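Erythrocyte membrane protein 1 (Plasmodium falciparum, PDB 6S8T) binds the host receptor ICAM-1 through its DBLbeta domain, the piece of this long parasite adhesin that the chain represents. Local coordinates at residues 210-215 and 247-252; 143-148 and 258-263. One frame throughout, in Å; residues are numbered along the deposited sequence.

Along the chain from the N terminus, helix 137-163 comes first and carries 143-148, helix 202-221 follows with 210-215, and helix 246-268 supplies both remaining segments, 247-252 and then 258-263. Interaction 1 closes a loop of 31 residues, mostly non-helical, between two consecutive helices. Interaction 2 closes a largely helical loop of 109 residues, and interaction 1 is nested inside it. Helix 246-268 is thus shared, crossing helix 202-221 near its start and running beside helix 137-163 further on. The two contact centres lie about 16 Å apart and meet where Trp252 CH2 packs on Val145 CG2 at 4.2 Å, joining three helices of the Duffy-binding-like domain.

Interaction 1 (210-215 and 247-252); sequences HLQIIF and QLREDW
Phe215 holds CG anti to its own carbonyl carbon (chi1 -80°), and Arg249 does likewise, which sets Arg249 CG over the phenylalanine ring; a bend at chi3 (72°) then turns the guanidinium to Leu211. The motif is a near-perpendicular helix crossing in the Duffy-binding-like fold: segments 210-215 and 247-252, on helices 202-221 and 246-268, cross at 87° with their axes 11.3 Å apart, a separation filled by large side chains. Arg249 CG sits almost exactly over the ring centre of Phe215, 3.5 Å from the centroid, a CH-pi contact. The same ring turns its edge to the face of Trp252 in a T-shaped pair, the centroid of the Trp252 five-membered ring 5.7 Å from that of Phe215, while Trp252 CB lies at the Phe215 edge, beside CE1. Leu248 CD2 reaches the other helix at Phe215 O, 3.4 Å away. No direct hydrogen bond joins the two segments. The guanidinium is instead gripped from around it: NE bonds to Ile193 O, NH1 to Pro244 O and NH2 to Gln208 OE1, which satisfies N-H groups on all three nitrogens and would fix its rotation. Leu211 CB lies over one guanidinium face, and Leu211 CD1 comes within 3.8 Å of Arg249 NH2. At the guanidinium edge a water accepts from Arg249 NH1 at 3.2 Å and donates to Gln212 OE1.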
loop_
_atom_site.group_PDB
_atom_site.type_symbol
_atom_site.label_atom_id
_atom_site.label_comp_id
_atom_site.label_asym_id
_atom_site.label_seq_id
_atom_site.Cartn_x
_atom_site.Cartn_y
_atom_site.Cartn_z
ATOM N N HIS A 210 21.849 -3.080 0.848
ATOM C CA HIS A 210 22.391 -2.204 1.879
ATOM C C HIS A 210 21.878 -2.598 3.258
ATOM O O HIS A 210 22.638 -2.588 4.233
ATOM C CB HIS A 210 22.036 -0.750 1.574
ATOM C CG HIS A 210 22.645 -0.228 0.310
ATOM N ND1 HIS A 210 23.759 -0.795 -0.270
ATOM C CD2 HIS A 210 22.295 0.811 -0.485
ATOM C CE1 HIS A 210 24.069 -0.128 -1.368
ATOM N NE2 HIS A 210 23.196 0.851 -1.521
ATOM N N LEU A 211 20.595 -2.954 3.358
ATOM C CA LEU A 211 20.022 -3.304 4.655
ATOM C C LEU A 211 20.602 -4.611 5.186
ATOM O O LEU A 211 20.786 -4.764 6.400
ATOM C CB LEU A 211 18.500 -3.397 4.551
ATOM C CG LEU A 211 17.762 -2.113 4.163
ATOM C CD1 LEU A 211 16.257 -2.353 4.112
ATOM C CD2 LEU A 211 18.097 -0.990 5.130
ATOM N N GLN A 212 20.894 -5.565 4.300
ATOM C CA GLN A 212 21.473 -6.826 4.749
ATOM C C GLN A 212 22.863 -6.631 5.338
ATOM O O GLN A 212 23.247 -7.351 6.267
ATOM C CB GLN A 212 21.514 -7.823 3.595
ATOM C CG GLN A 212 20.137 -8.213 3.095
ATOM C CD GLN A 212 20.186 -9.010 1.810
ATOM O OE1 GLN A 212 19.148 -9.348 1.237
ATOM N NE2 GLN A 212 21.395 -9.314 1.346
ATOM N N ILE A 213 23.626 -5.666 4.825
ATOM C CA ILE A 213 24.939 -5.390 5.399
ATOM C C ILE A 213 24.803 -4.613 6.702
ATOM O O ILE A 213 25.514 -4.885 7.675
ATOM C CB ILE A 213 25.822 -4.647 4.382
ATOM C CG1 ILE A 213 26.097 -5.535 3.167
ATOM C CG2 ILE A 213 27.128 -4.207 5.023
ATOM C CD1 ILE A 213 26.936 -4.868 2.107
ATOM N N ILE A 214 23.886 -3.643 6.745
ATOM C CA ILE A 214 23.715 -2.832 7.948
ATOM C C ILE A 214 23.273 -3.703 9.121
ATOM O O ILE A 214 23.862 -3.656 10.208
ATOM C CB ILE A 214 22.720 -1.687 7.688
ATOM C CG1 ILE A 214 23.288 -0.711 6.655
ATOM C CG2 ILE A 214 22.397 -0.957 8.980
ATOM C CD1 ILE A 214 22.297 0.335 6.196
ATOM N N PHE A 215 22.237 -4.522 8.916
ATOM C CA PHE A 215 21.737 -5.361 10.000
ATOM C C PHE A 215 22.702 -6.479 10.371
ATOM O O PHE A 215 22.621 -7.006 11.485
ATOM C CB PHE A 215 20.369 -5.939 9.634
ATOM C CG PHE A 215 19.237 -4.971 9.825
ATOM C CD1 PHE A 215 18.696 -4.758 11.082
ATOM C CD2 PHE A 215 18.720 -4.264 8.751
ATOM C CE1 PHE A 215 17.656 -3.862 11.265
ATOM C CE2 PHE A 215 17.680 -3.370 8.926
ATOM C CZ PHE A 215 17.147 -3.167 10.184
ATOM N N GLN A 247 14.250 -11.841 11.998
ATOM C CA GLN A 247 13.803 -11.514 13.351
ATOM C C GLN A 247 14.411 -10.206 13.842
ATOM O O GLN A 247 13.717 -9.386 14.453
ATOM C CB GLN A 247 14.142 -12.661 14.307
ATOM C CG GLN A 247 13.422 -13.966 13.993
ATOM C CD GLN A 247 13.728 -15.068 14.993
ATOM O OE1 GLN A 247 12.821 -15.729 15.498
ATOM N NE2 GLN A 247 15.011 -15.273 15.283
ATOM N N LEU A 248 15.705 -9.994 13.591
ATOM C CA LEU A 248 16.351 -8.757 14.019
ATOM C C LEU A 248 15.720 -7.534 13.363
ATOM O O LEU A 248 15.637 -6.468 13.985
ATOM C CB LEU A 248 17.846 -8.813 13.706
ATOM C CG LEU A 248 18.706 -7.655 14.219
ATOM C CD1 LEU A 248 18.734 -7.643 15.742
ATOM C CD2 LEU A 248 20.116 -7.735 13.651
ATOM N N ARG A 249 15.267 -7.665 12.116
ATOM C CA ARG A 249 14.643 -6.537 11.433
ATOM C C ARG A 249 13.201 -6.324 11.881
ATOM O O ARG A 249 12.734 -5.179 11.919
ATOM C CB ARG A 249 14.718 -6.747 9.921
ATOM C CG ARG A 249 16.146 -6.793 9.397
ATOM C CD ARG A 249 16.231 -7.430 8.021
ATOM N NE ARG A 249 15.684 -6.577 6.973
ATOM C CZ ARG A 249 15.800 -6.831 5.673
ATOM N NH1 ARG A 249 16.445 -7.918 5.269
ATOM N NH2 ARG A 249 15.274 -6.001 4.778
ATOM N N GLU A 250 12.485 -7.403 12.222
ATOM C CA GLU A 250 11.155 -7.258 12.806
ATOM C C GLU A 250 11.220 -6.550 14.153
ATOM O O GLU A 250 10.386 -5.684 14.449
ATOM C CB GLU A 250 10.487 -8.630 12.962
ATOM C CG GLU A 250 9.987 -9.256 11.663
ATOM C CD GLU A 250 9.547 -10.709 11.823
ATOM O OE1 GLU A 250 9.777 -11.301 12.902
ATOM O OE2 GLU A 250 8.969 -11.263 10.863
ATOM N N ASP A 251 12.207 -6.905 14.981
ATOM C CA ASP A 251 12.319 -6.305 16.308
ATOM C C ASP A 251 12.736 -4.839 16.226
ATOM O O ASP A 251 12.221 -4.001 16.976
ATOM C CB ASP A 251 13.306 -7.103 17.158
ATOM C CG ASP A 251 12.812 -8.515 17.470
ATOM O OD1 ASP A 251 11.675 -8.859 17.086
ATOM O OD2 ASP A 251 13.568 -9.280 18.101
ATOM N N TRP A 252 13.672 -4.510 15.328
ATOM C CA TRP A 252 14.060 -3.112 15.152
ATOM C C TRP A 252 12.866 -2.261 14.738
ATOM O O TRP A 252 12.714 -1.127 15.204
ATOM C CB TRP A 252 15.183 -2.991 14.119
ATOM C CG TRP A 252 15.741 -1.591 13.996
ATOM C CD1 TRP A 252 16.817 -1.075 14.659
ATOM C CD2 TRP A 252 15.243 -0.533 13.162
ATOM N NE1 TRP A 252 17.023 0.233 14.287
ATOM C CE2 TRP A 252 16.069 0.589 13.370
ATOM C CE3 TRP A 252 14.178 -0.428 12.260
ATOM C CZ2 TRP A 252 15.865 1.801 12.710
ATOM C CZ3 TRP A 252 13.978 0.777 11.605
ATOM C CH2 TRP A 252 14.815 1.875 11.836
HETATM O O HOH W 1 16.113 -8.536 2.135
#

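Interaction 2 (143-148 and 258-263); sequences GDVQLA and HQVWRA
The carboxamide of Gln146 offers NE2 to the backbone carbonyl of Gln259: the acceptor O lies close to the amide plane, whereas NE2 stands above the plane of the Gln259 carbonyl. This is side-by-side helix packing within the Duffy-binding-like domain, where segments 143-148 and 258-263, on helices 137-163 and 246-268, run in broadly the same direction, inclined at 37° with their axes 8.6 Å apart. The hydrogen bond from Gln146 NE2 to Gln259 O is 2.9 Å long and fairly straight, 160° at the hydrogen. The chain of Gln146 leaves with CG anti to its carbonyl carbon (chi1 -73°) and, extended as far as CD, carries the amide across to the neighbouring helix. Within its own helix Gln259 O receives a weak bond from Ala263 N; Gln146 adds a side-chain donor to that carbonyl. The backbones come nearest where Gln146 CA and Val260 CA are 5.4 Å apart. Beside the polar bond, Val145 CG1 touches Val260 CG2 at 3.8 Å, their side chains meeting at a slant. Leu189 and Ile193 of helix 172-194 also pack on Val145, and Trp253 on Val260, extending this apolar layer. Further along, the small side chain of Ala263 points toward helix 137-163, and its CB lies 3.6 Å from Gln146 O and 4.1 Å from Gln146 CB.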
loop_
_atom_site.group_PDB
_atom_site.type_symbol
_atom_site.label_atom_id
_atom_site.label_comp_id
_atom_site.label_asym_id
_atom_site.label_seq_id
_atom_site.Cartn_x
_atom_site.Cartn_y
_atom_site.Cartn_z
ATOM N N GLY A 143 17.776 7.777 11.398
ATOM C CA GLY A 143 17.782 9.104 10.803
ATOM C C GLY A 143 17.378 9.093 9.341
ATOM O O GLY A 143 16.569 9.916 8.905
ATOM N N ASP A 144 17.923 8.153 8.567
ATOM C CA ASP A 144 17.585 8.085 7.149
ATOM C C ASP A 144 16.176 7.549 6.927
ATOM O O ASP A 144 15.523 7.919 5.944
ATOM C CB ASP A 144 18.616 7.237 6.405
ATOM C CG ASP A 144 19.708 8.080 5.755
ATOM O OD1 ASP A 144 19.368 9.056 5.049
ATOM O OD2 ASP A 144 20.904 7.774 5.957
ATOM N N VAL A 145 15.687 6.686 7.819
ATOM C CA VAL A 145 14.312 6.209 7.703
ATOM C C VAL A 145 13.332 7.330 8.028
ATOM O O VAL A 145 12.290 7.472 7.375
ATOM C CB VAL A 145 14.092 4.978 8.603
ATOM C CG1 VAL A 145 12.620 4.591 8.633
ATOM C CG2 VAL A 145 14.936 3.813 8.119
ATOM N N GLN A 146 13.650 8.147 9.037
ATOM C CA GLN A 146 12.782 9.269 9.374
ATOM C C GLN A 146 12.832 10.359 8.311
ATOM O O GLN A 146 11.821 11.026 8.062
ATOM C CB GLN A 146 13.161 9.842 10.740
ATOM C CG GLN A 146 12.769 8.958 11.916
ATOM C CD GLN A 146 13.128 9.577 13.252
ATOM O OE1 GLN A 146 14.296 9.835 13.534
ATOM N NE2 GLN A 146 12.120 9.826 14.080
ATOM N N LEU A 147 13.992 10.559 7.679
ATOM C CA LEU A 147 14.073 11.530 6.592
ATOM C C LEU A 147 13.229 11.092 5.403
ATOM O O LEU A 147 12.512 11.907 4.810
ATOM C CB LEU A 147 15.529 11.734 6.169
ATOM C CG LEU A 147 15.743 12.687 4.992
ATOM C CD1 LEU A 147 15.392 14.118 5.380
ATOM C CD2 LEU A 147 17.170 12.605 4.477
ATOM N N ALA A 148 13.292 9.807 5.046
ATOM C CA ALA A 148 12.487 9.313 3.935
ATOM C C ALA A 148 11.000 9.386 4.255
ATOM O O ALA A 148 10.193 9.754 3.393
ATOM C CB ALA A 148 12.895 7.882 3.584
ATOM N N HIS A 258 7.089 3.863 16.003
ATOM C CA HIS A 258 6.349 5.062 16.382
ATOM C C HIS A 258 7.115 6.331 16.027
ATOM O O HIS A 258 6.517 7.310 15.565
ATOM C CB HIS A 258 6.016 5.059 17.869
ATOM C CG HIS A 258 5.390 6.339 18.321
ATOM N ND1 HIS A 258 4.097 6.689 17.992
ATOM C CD2 HIS A 258 5.895 7.383 19.021
ATOM C CE1 HIS A 258 3.824 7.880 18.494
ATOM N NE2 HIS A 258 4.899 8.323 19.120
ATOM N N GLN A 259 8.430 6.351 16.260
ATOM C CA GLN A 259 9.223 7.517 15.882
ATOM C C GLN A 259 9.201 7.739 14.379
ATOM O O GLN A 259 9.355 8.875 13.915
ATOM C CB GLN A 259 10.663 7.363 16.373
ATOM C CG GLN A 259 10.814 7.428 17.881
ATOM C CD GLN A 259 12.248 7.231 18.330
ATOM O OE1 GLN A 259 12.705 6.100 18.504
ATOM N NE2 GLN A 259 12.969 8.332 18.519
ATOM N N VAL A 260 9.018 6.670 13.602
ATOM C CA VAL A 260 8.887 6.823 12.159
ATOM C C VAL A 260 7.575 7.519 11.823
ATOM O O VAL A 260 7.543 8.460 11.019
ATOM C CB VAL A 260 9.007 5.451 11.470
ATOM C CG1 VAL A 260 8.680 5.565 9.994
ATOM C CG2 VAL A 260 10.412 4.886 11.671
ATOM N N TRP A 261 6.476 7.091 12.456
ATOM C CA TRP A 261 5.185 7.733 12.228
ATOM C C TRP A 261 5.171 9.173 12.726
ATOM O O TRP A 261 4.450 10.009 12.169
ATOM C CB TRP A 261 4.069 6.929 12.896
ATOM C CG TRP A 261 2.708 7.553 12.753
ATOM C CD1 TRP A 261 1.954 8.110 13.744
ATOM C CD2 TRP A 261 1.950 7.691 11.546
ATOM N NE1 TRP A 261 0.767 8.576 13.231
ATOM C CE2 TRP A 261 0.743 8.337 11.882
ATOM C CE3 TRP A 261 2.172 7.330 10.214
ATOM C CZ2 TRP A 261 -0.238 8.628 10.936
ATOM C CZ3 TRP A 261 1.197 7.619 9.275
ATOM C CH2 TRP A 261 0.007 8.261 9.641
ATOM N N ARG A 262 5.949 9.481 13.768
ATOM C CA ARG A 262 6.040 10.860 14.238
ATOM C C ARG A 262 6.642 11.766 13.172
ATOM O O ARG A 262 6.254 12.934 13.046
ATOM C CB ARG A 262 6.864 10.926 15.523
ATOM C CG ARG A 262 6.051 10.775 16.794
ATOM C CD ARG A 262 6.943 10.807 18.026
ATOM N NE ARG A 262 7.928 11.885 17.968
ATOM C CZ ARG A 262 7.716 13.121 18.408
ATOM N NH1 ARG A 262 6.547 13.447 18.943
ATOM N NH2 ARG A 262 8.673 14.034 18.314
ATOM N N ALA A 263 7.592 11.245 12.393
ATOM C CA ALA A 263 8.182 12.036 11.320
ATOM C C ALA A 263 7.158 12.361 10.242
ATOM O O ALA A 263 7.230 13.426 9.619
ATOM C CB ALA A 263 9.378 11.296 10.722
#